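Local coordinates for protein Phikz039 (Pseudomonas phage phikz, PDB 3ZBQ) that belongs to the tubulin/FtsZ-like family, as the phage tubulin PhuZ, and is modelled here with guanosine-5'-diphosphate in its nucleotide pocket, at residues E171-P174 and Q175-N179. Residues are numbered along the deposited sequence; the frame is centred on the assembly and turned at random.
Sequences EGIP and QSMVN. With GDP (guanosine-5'-diphosphate), chain B.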
# COMPACT_ATOMS: atom_id res chain seq x y z
N GLU A 171 -4.09 -12.28 -12.26
CA GLU A 171 -4.36 -13.71 -12.22
C GLU A 171 -3.51 -14.42 -13.27
O GLU A 171 -3.59 -14.10 -14.46
CB GLU A 171 -5.84 -13.92 -12.48
CG GLU A 171 -6.34 -15.32 -12.32
CD GLU A 171 -7.82 -15.43 -12.66
OE1 GLU A 171 -8.25 -14.80 -13.66
OE2 GLU A 171 -8.54 -16.14 -11.93
N GLY A 172 -2.67 -15.36 -12.83
CA GLY A 172 -1.81 -16.10 -13.73
C GLY A 172 -0.36 -15.68 -13.76
O GLY A 172 0.52 -16.46 -14.16
N ILE A 173 -0.08 -14.44 -13.36
CA ILE A 173 1.29 -13.92 -13.39
C ILE A 173 1.99 -14.25 -12.08
O ILE A 173 1.43 -14.03 -11.00
CB ILE A 173 1.31 -12.39 -13.60
CG1 ILE A 173 0.63 -12.01 -14.92
CG2 ILE A 173 2.73 -11.86 -13.56
CD1 ILE A 173 1.30 -12.62 -16.15
N PRO A 174 3.21 -14.80 -12.16
CA PRO A 174 3.99 -15.14 -10.96
C PRO A 174 4.14 -13.94 -10.03
O PRO A 174 4.54 -12.86 -10.50
CB PRO A 174 5.36 -15.53 -11.53
CG PRO A 174 5.06 -16.03 -12.92
CD PRO A 174 3.86 -15.26 -13.41
N GLN A 175 3.84 -14.11 -8.75
CA GLN A 175 3.96 -13.00 -7.81
C GLN A 175 5.40 -12.49 -7.72
O GLN A 175 5.63 -11.33 -7.39
CB GLN A 175 3.41 -13.38 -6.44
CG GLN A 175 1.90 -13.56 -6.43
CD GLN A 175 1.38 -14.02 -5.09
OE1 GLN A 175 2.11 -14.05 -4.10
NE2 GLN A 175 0.10 -14.39 -5.05
N SER A 176 6.35 -13.37 -8.04
CA SER A 176 7.77 -13.00 -8.05
C SER A 176 8.05 -11.79 -8.96
O SER A 176 8.95 -10.98 -8.68
CB SER A 176 8.63 -14.20 -8.46
OG SER A 176 8.35 -14.62 -9.78
N MET A 177 7.28 -11.66 -10.04
CA MET A 177 7.45 -10.52 -10.95
C MET A 177 6.90 -9.23 -10.37
O MET A 177 7.47 -8.15 -10.57
CB MET A 177 6.78 -10.79 -12.30
CG MET A 177 7.47 -11.87 -13.13
SD MET A 177 6.41 -12.51 -14.45
CE MET A 177 6.01 -11.04 -15.37
N VAL A 178 5.77 -9.33 -9.67
CA VAL A 178 5.21 -8.21 -8.94
C VAL A 178 6.17 -7.79 -7.82
O VAL A 178 6.40 -6.60 -7.62
CB VAL A 178 3.81 -8.53 -8.38
CG1 VAL A 178 3.28 -7.38 -7.52
CG2 VAL A 178 2.86 -8.81 -9.53
N ASN A 179 6.74 -8.75 -7.12
CA ASN A 179 7.68 -8.44 -6.04
C ASN A 179 8.89 -7.68 -6.55
O ASN A 179 9.35 -6.72 -5.92
CB ASN A 179 8.13 -9.71 -5.32
CG ASN A 179 7.00 -10.40 -4.62
OD1 ASN A 179 5.92 -9.83 -4.48
ND2 ASN A 179 7.22 -11.63 -4.18
PB GDP B . -2.41 -10.36 5.39
O1B GDP B . -1.31 -11.01 6.20
O2B GDP B . -2.11 -8.90 5.16
O3B GDP B . -3.76 -10.53 6.05
O3A GDP B . -2.55 -11.05 3.95
PA GDP B . -1.34 -11.44 2.96
O1A GDP B . -0.35 -12.46 3.49
O2A GDP B . -0.63 -10.18 2.50
O5' GDP B . -2.12 -12.08 1.73
C5' GDP B . -3.16 -11.38 1.07
C4' GDP B . -2.93 -11.47 -0.44
O4' GDP B . -1.77 -10.71 -0.79
C3' GDP B . -2.65 -12.87 -0.95
O3' GDP B . -3.88 -13.55 -1.25
C2' GDP B . -1.82 -12.62 -2.18
O2' GDP B . -2.67 -12.30 -3.28
C1' GDP B . -1.08 -11.33 -1.88
N9 GDP B . 0.30 -11.57 -1.42
C8 GDP B . 0.72 -12.07 -0.24
N7 GDP B . 2.08 -12.11 -0.19
C5 GDP B . 2.55 -11.61 -1.35
C6 GDP B . 3.87 -11.36 -1.96
O6 GDP B . 4.93 -11.63 -1.34
N1 GDP B . 3.89 -10.82 -3.19
C2 GDP B . 2.77 -10.52 -3.88
N2 GDP B . 2.85 -9.98 -5.12
N3 GDP B . 1.53 -10.72 -3.38
C4 GDP B . 1.37 -11.25 -2.15
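M177 reaches back from the first turn of its helix over the loop that leads into it, and its thioether meets I173 and P174. The chain of M177 bends at its last torsion (chi3 58°), which lays both SD and CE alongside I173 CG2, each 3.8 Å from it, and the two side chains cross at about a right angle. Against P174 the geometry differs: the side chains run side by side and point the same way, with M177 SD 3.9 Å from P174 CD. The backbone joins the same two residues: M177 N donates to P174 O at 3.0 Å, approaching from above the carbonyl plane, with an N-H...O angle of 150°. In this tubulin/FtsZ-like fold the loop follows strand 163-168 of the parallel part of the sheet, and early residues of helix 175-192 line the guanine of GDP. N179 makes the hydrogen bonds from this stretch: its OD1 accepts a short, fairly straight bond from GDP N1 (2.6 Å) and a weak one from GDP N2 (3.1 Å), so one oxygen takes N-H groups from both N1 and N2. The extended side chain of Q175 brings its amide near the base and ribose, OE1 standing 3.5 Å from GDP N3, while V178 sets CG1 3.6 Å from GDP N2. I19 and L22 of helix 13-23 also touch the side chain of N179.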